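Local coordinates for protein-S-isoprenylcysteine O-methyltransferase (Tribolium castaneum, PDB 5V7P) that methylates the carboxyl group of C-terminal isoprenylated cysteines in the endoplasmic reticulum membrane, using S-adenosyl-L-methionine as methyl donor, at residues I8-F13 with E106-A111; L73-G78 with M99-Y104. All coordinates share one frame; numbering follows the deposited sequence.

Contact 1 (I8-F13 with E106-A111); sequences ISLQSF and EFLAIA. With MPG ([(Z)-octadec-9-enyl] (2R)-2,3-bis(oxidanyl)propanoate), chain T.
Ser9 meets the ring of Phe107 obliquely, its hydroxymethyl group coming in at the CD1-CE1 bond: OG is 3.2 Å from Phe107 CE1, and Ser9 CB is 3.4 Å from the same carbon. Phe107 reaches that far because CG stands anti to its backbone N (chi1 180°), which extends the ring from helix 90-113 toward helix 4-29. Ser9 OG sits between its own backbone N and carbonyl carbon and is hydrogen-bonded to the carbonyl oxygen of Gly6, one turn earlier, so the hydroxyl can face an aromatic neighbour while its polar need is met within its own helix. Beside this pair two leucines meet by their methyl ends, Leu10 CD2 lying 4.4 Å from Leu108 CD2, a loose van der Waals approach. Phe107 is further held by stacking with the ring of Phe123 and by Ile64 of helix 59-84. On another side of helix 4-29, Ser12 OG turns back to donate to Ile8 O at 2.9 Å, tilted 31° from the carbonyl plane; Ser12 N reaches that oxygen from the opposite face, so two donors grip one acceptor. Here too runs the oleyl lipid MPG of chain T, with Ile8 CD1 3.5 Å from its C1 and the Gln11 amide against its C2, OE1 at 3.4 Å. The short helix segments run nearly antiparallel, at 150°, with axes 10.6 Å apart, a wide spacing bridged by the Phe107 ring against Ser9 and by one pair of leucine ends. This is sparse helix-helix packing within a polytopic membrane bundle, joining the first transmembrane helix to helix 90-113 while a lipid lies along part of the first helix.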
# COMPACT_ATOMS: atom_id res chain seq x y z
N ILE A 8 -21.27 -0.56 -2.69
CA ILE A 8 -21.18 0.90 -2.82
C ILE A 8 -20.05 1.27 -3.77
O ILE A 8 -20.22 2.10 -4.67
CB ILE A 8 -20.99 1.54 -1.43
CG1 ILE A 8 -22.17 1.21 -0.50
CG2 ILE A 8 -20.81 3.06 -1.55
CD1 ILE A 8 -23.53 1.46 -1.09
N SER A 9 -18.88 0.66 -3.59
CA SER A 9 -17.74 0.99 -4.44
C SER A 9 -18.00 0.57 -5.89
O SER A 9 -17.61 1.28 -6.82
CB SER A 9 -16.48 0.32 -3.91
OG SER A 9 -16.55 -1.09 -4.04
N LEU A 10 -18.67 -0.56 -6.09
CA LEU A 10 -18.91 -1.05 -7.45
C LEU A 10 -19.93 -0.18 -8.17
O LEU A 10 -19.76 0.15 -9.35
CB LEU A 10 -19.36 -2.51 -7.40
CG LEU A 10 -19.29 -3.37 -8.68
CD1 LEU A 10 -20.44 -3.06 -9.63
CD2 LEU A 10 -17.95 -3.22 -9.39
N GLN A 11 -21.00 0.22 -7.48
CA GLN A 11 -21.99 1.10 -8.09
C GLN A 11 -21.37 2.44 -8.46
O GLN A 11 -21.60 2.96 -9.55
CB GLN A 11 -23.17 1.30 -7.15
CG GLN A 11 -24.00 0.04 -6.91
CD GLN A 11 -25.01 0.22 -5.80
OE1 GLN A 11 -24.72 0.80 -4.75
NE2 GLN A 11 -26.22 -0.28 -6.02
N SER A 12 -20.58 3.02 -7.55
CA SER A 12 -20.00 4.34 -7.80
C SER A 12 -18.92 4.28 -8.87
O SER A 12 -18.81 5.18 -9.70
CB SER A 12 -19.44 4.91 -6.49
OG SER A 12 -20.41 4.87 -5.47
N PHE A 13 -18.11 3.21 -8.86
CA PHE A 13 -17.02 3.11 -9.82
C PHE A 13 -17.54 2.97 -11.25
O PHE A 13 -17.11 3.69 -12.15
CB PHE A 13 -16.12 1.92 -9.46
CG PHE A 13 -15.02 1.66 -10.44
CD1 PHE A 13 -13.89 2.46 -10.46
CD2 PHE A 13 -15.12 0.62 -11.34
CE1 PHE A 13 -12.87 2.21 -11.36
CE2 PHE A 13 -14.10 0.37 -12.25
CZ PHE A 13 -12.98 1.17 -12.26
N GLU A 106 -8.01 -3.35 -5.82
CA GLU A 106 -7.47 -3.66 -4.51
C GLU A 106 -8.55 -3.55 -3.43
O GLU A 106 -8.64 -4.40 -2.54
CB GLU A 106 -6.31 -2.73 -4.19
CG GLU A 106 -5.47 -3.16 -3.00
CD GLU A 106 -4.51 -4.28 -3.34
OE1 GLU A 106 -3.96 -4.89 -2.40
OE2 GLU A 106 -4.30 -4.56 -4.54
N PHE A 107 -9.39 -2.51 -3.51
CA PHE A 107 -10.51 -2.38 -2.59
C PHE A 107 -11.51 -3.51 -2.79
O PHE A 107 -11.99 -4.10 -1.82
CB PHE A 107 -11.19 -1.03 -2.78
CG PHE A 107 -12.36 -0.80 -1.88
CD1 PHE A 107 -13.62 -1.28 -2.21
CD2 PHE A 107 -12.22 -0.09 -0.69
CE1 PHE A 107 -14.71 -1.07 -1.38
CE2 PHE A 107 -13.30 0.12 0.14
CZ PHE A 107 -14.54 -0.37 -0.21
N LEU A 108 -11.85 -3.81 -4.04
CA LEU A 108 -12.85 -4.83 -4.31
C LEU A 108 -12.38 -6.20 -3.83
O LEU A 108 -13.17 -6.98 -3.28
CB LEU A 108 -13.17 -4.86 -5.81
CG LEU A 108 -14.40 -5.65 -6.26
CD1 LEU A 108 -15.66 -5.14 -5.58
CD2 LEU A 108 -14.55 -5.56 -7.77
N ALA A 109 -11.10 -6.51 -4.02
CA ALA A 109 -10.57 -7.78 -3.55
C ALA A 109 -10.76 -7.93 -2.04
O ALA A 109 -11.21 -8.98 -1.56
CB ALA A 109 -9.09 -7.90 -3.92
N ILE A 110 -10.43 -6.89 -1.27
CA ILE A 110 -10.60 -6.95 0.17
C ILE A 110 -12.08 -7.05 0.53
O ILE A 110 -12.46 -7.78 1.45
CB ILE A 110 -9.93 -5.74 0.84
CG1 ILE A 110 -8.42 -5.74 0.60
CG2 ILE A 110 -10.24 -5.70 2.34
CD1 ILE A 110 -7.70 -7.01 1.05
N ALA A 111 -12.93 -6.31 -0.19
CA ALA A 111 -14.36 -6.39 0.08
C ALA A 111 -14.89 -7.80 -0.16
O ALA A 111 -15.72 -8.30 0.60
CB ALA A 111 -15.10 -5.38 -0.79
C2 MPG T . -27.36 0.19 -2.63
C3 MPG T . -27.90 1.38 -1.84
C4 MPG T . -28.68 2.35 -2.72
C5 MPG T . -27.75 2.95 -3.78
C6 MPG T . -27.92 4.47 -3.85
C7 MPG T . -27.72 4.93 -5.30
C8 MPG T . -27.00 6.27 -5.36
C9 MPG T . -25.92 6.28 -6.44
C10 MPG T . -24.96 5.37 -6.43
C11 MPG T . -23.88 5.37 -7.51
C12 MPG T . -24.49 5.14 -8.89
C13 MPG T . -24.00 6.22 -9.84
O1 MPG T . -26.52 -1.93 -1.92
C1 MPG T . -26.35 -0.55 -1.77
CXD MPG T . -27.50 -3.57 -0.27
O2 MPG T . -27.42 -3.74 1.12
C21 MPG T . -27.38 -4.93 -0.95
O3 MPG T . -27.73 -4.80 -2.30
O4 MPG T . -25.38 -2.56 -0.10
CX3 MPG T . -26.37 -2.66 -0.74

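Contact 2 (L73-G78 with M99-Y104); sequences LVLVLG and MALFHY. With MPG ([(Z)-octadec-9-enyl] (2R)-2,3-bis(oxidanyl)propanoate), chain B.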
# COMPACT_ATOMS: atom_id res chain seq x y z
N LEU A 73 -13.35 7.93 -12.75
CA LEU A 73 -12.99 9.10 -13.53
C LEU A 73 -11.61 8.94 -14.16
O LEU A 73 -11.44 9.14 -15.37
CB LEU A 73 -13.02 10.35 -12.64
CG LEU A 73 -13.46 11.67 -13.27
CD1 LEU A 73 -13.24 12.82 -12.30
CD2 LEU A 73 -12.73 11.92 -14.57
N VAL A 74 -10.62 8.55 -13.35
CA VAL A 74 -9.26 8.41 -13.85
C VAL A 74 -9.19 7.31 -14.91
O VAL A 74 -8.48 7.45 -15.91
CB VAL A 74 -8.30 8.12 -12.68
CG1 VAL A 74 -6.89 7.86 -13.18
CG2 VAL A 74 -8.32 9.29 -11.70
N LEU A 75 -9.93 6.22 -14.71
CA LEU A 75 -9.93 5.13 -15.69
C LEU A 75 -10.36 5.63 -17.06
O LEU A 75 -9.64 5.45 -18.05
CB LEU A 75 -10.85 4.01 -15.20
CG LEU A 75 -11.12 2.88 -16.20
CD1 LEU A 75 -9.82 2.23 -16.67
CD2 LEU A 75 -12.03 1.84 -15.57
N VAL A 76 -11.54 6.25 -17.14
CA VAL A 76 -12.07 6.68 -18.43
C VAL A 76 -11.17 7.75 -19.05
O VAL A 76 -10.87 7.72 -20.25
CB VAL A 76 -13.52 7.17 -18.27
CG1 VAL A 76 -14.00 7.91 -19.53
CG2 VAL A 76 -14.43 6.00 -17.96
N LEU A 77 -10.75 8.73 -18.25
CA LEU A 77 -9.87 9.77 -18.77
C LEU A 77 -8.57 9.18 -19.28
O LEU A 77 -8.02 9.65 -20.29
CB LEU A 77 -9.59 10.82 -17.68
CG LEU A 77 -10.35 12.14 -17.84
CD1 LEU A 77 -11.85 11.92 -17.98
CD2 LEU A 77 -10.05 13.05 -16.65
N GLY A 78 -8.06 8.14 -18.62
CA GLY A 78 -6.85 7.49 -19.10
C GLY A 78 -7.05 6.88 -20.47
O GLY A 78 -6.25 7.10 -21.39
N MET A 99 -3.22 2.63 -13.14
CA MET A 99 -3.19 3.06 -11.75
C MET A 99 -4.58 3.01 -11.12
O MET A 99 -4.75 2.52 -10.00
CB MET A 99 -2.62 4.47 -11.66
CG MET A 99 -1.18 4.58 -12.12
SD MET A 99 -0.03 4.14 -10.81
CE MET A 99 -0.25 5.52 -9.70
N ALA A 100 -5.59 3.51 -11.84
CA ALA A 100 -6.94 3.53 -11.30
C ALA A 100 -7.46 2.12 -11.06
O ALA A 100 -8.09 1.85 -10.02
CB ALA A 100 -7.87 4.29 -12.24
N LEU A 101 -7.22 1.21 -12.00
CA LEU A 101 -7.69 -0.16 -11.83
C LEU A 101 -7.00 -0.85 -10.67
O LEU A 101 -7.62 -1.61 -9.93
CB LEU A 101 -7.48 -0.95 -13.12
CG LEU A 101 -8.50 -0.73 -14.25
CD1 LEU A 101 -8.14 -1.57 -15.46
CD2 LEU A 101 -9.92 -1.05 -13.80
N PHE A 102 -5.70 -0.58 -10.48
CA PHE A 102 -4.98 -1.19 -9.37
C PHE A 102 -5.64 -0.83 -8.04
O PHE A 102 -5.97 -1.71 -7.24
CB PHE A 102 -3.52 -0.75 -9.37
CG PHE A 102 -2.76 -1.21 -8.16
CD1 PHE A 102 -2.14 -2.45 -8.14
CD2 PHE A 102 -2.68 -0.40 -7.03
CE1 PHE A 102 -1.45 -2.87 -7.02
CE2 PHE A 102 -1.98 -0.83 -5.91
CZ PHE A 102 -1.37 -2.06 -5.91
N HIS A 103 -5.83 0.46 -7.79
CA HIS A 103 -6.30 0.90 -6.48
C HIS A 103 -7.74 0.47 -6.24
O HIS A 103 -8.10 0.11 -5.11
CB HIS A 103 -6.16 2.42 -6.36
CG HIS A 103 -4.74 2.88 -6.24
ND1 HIS A 103 -3.99 2.70 -5.10
CD2 HIS A 103 -3.93 3.50 -7.13
CE1 HIS A 103 -2.78 3.19 -5.29
NE2 HIS A 103 -2.71 3.69 -6.51
N TYR A 104 -8.59 0.49 -7.27
CA TYR A 104 -9.98 0.08 -7.07
C TYR A 104 -10.08 -1.42 -6.88
O TYR A 104 -10.70 -1.90 -5.92
CB TYR A 104 -10.86 0.52 -8.23
CG TYR A 104 -12.23 -0.08 -8.10
CD1 TYR A 104 -13.08 0.33 -7.08
CD2 TYR A 104 -12.67 -1.08 -8.95
CE1 TYR A 104 -14.33 -0.23 -6.92
CE2 TYR A 104 -13.92 -1.65 -8.80
CZ TYR A 104 -14.74 -1.21 -7.79
OH TYR A 104 -15.99 -1.77 -7.62
C2 MPG B . 6.73 4.74 -6.08
C3 MPG B . 7.26 3.35 -6.43
C4 MPG B . 6.96 2.35 -5.32
C5 MPG B . 7.25 0.95 -5.83
C6 MPG B . 7.11 -0.03 -4.68
C7 MPG B . 5.68 -0.12 -4.15
C8 MPG B . 5.78 -0.30 -2.64
C9 MPG B . 4.44 -0.80 -2.11
C10 MPG B . 3.66 -0.09 -1.33
C11 MPG B . 3.99 1.33 -0.86
C12 MPG B . 2.70 2.11 -0.65
C13 MPG B . 1.94 1.56 0.55
C14 MPG B . 0.48 1.98 0.42
C15 MPG B . -0.27 1.68 1.71
C16 MPG B . -1.02 2.92 2.18
O1 MPG B . 4.66 4.97 -7.23
C1 MPG B . 5.21 4.76 -5.96
CXD MPG B . 3.00 4.17 -8.93
O2 MPG B . 3.21 3.28 -9.99
C21 MPG B . 3.16 5.61 -9.45
O3 MPG B . 3.69 5.60 -10.74
O4 MPG B . 4.24 2.77 -7.49
CX3 MPG B . 4.02 3.89 -7.83
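Leu75 CG stands anti to its backbone N (chi1 172°), whereas Leu101 CG is anti to its carbonyl carbon (chi1 -79°), and these two settings bring the branched ends together although the Leu101 side chain does not start out toward helix 59-84. The leucines cross obliquely: Leu75 CD2 is 4.0 Å from Leu101 CD2, and Leu75 CD1 packs on Leu101 CG. Deeper in the interface the methyl of Ala100 points toward the partner helix and settles between Val74 and Leu75. Its CB lies 3.8 Å from Val74 CG1 and an equal 3.8 Å from Leu75 N, so this small side chain touches backbone as well as side chain. The short residue lets the helices come close: the CA atoms of Leu75 and Ala100 are 5.5 Å apart and the segment axes 8.7 Å. Met99 leads off elsewhere, bent at chi2 and chi3, and lays its methyl CE 3.4 Å from C21 of the MPG lipid of chain B, with SD near O2 of that headgroup. With an alanine in place of Met99, the glycerate end of the lipid is likely to lose its thioether neighbour and a gap to open in the pocket wall. The segments run nearly antiparallel, at 155°, in close alanine-mediated packing of two successive transmembrane helices, an antiparallel helical hairpin in the membrane bundle.

In the fold
From the N terminus the chain enters helix 4-29, which supplies residues 8-13, and then passes through helix 35-56 to helix 59-84, home of residues 73-78. A short turn leads into helix 90-113, where residues 99-104 close the small loop of contact 2; a little further on, residues 106-111 close the much longer loop of contact 1, which therefore encloses the other. Helix 90-113 is common to both, pairing with helix 59-84 and with helix 4-29. The centres of contacts 1 and 2 lie about 13 Å apart, yet the two meet directly: Phe13 stacks with Tyr104, and Phe13 CZ lies 3.5 Å from Leu75 CD2, tying the three helices together.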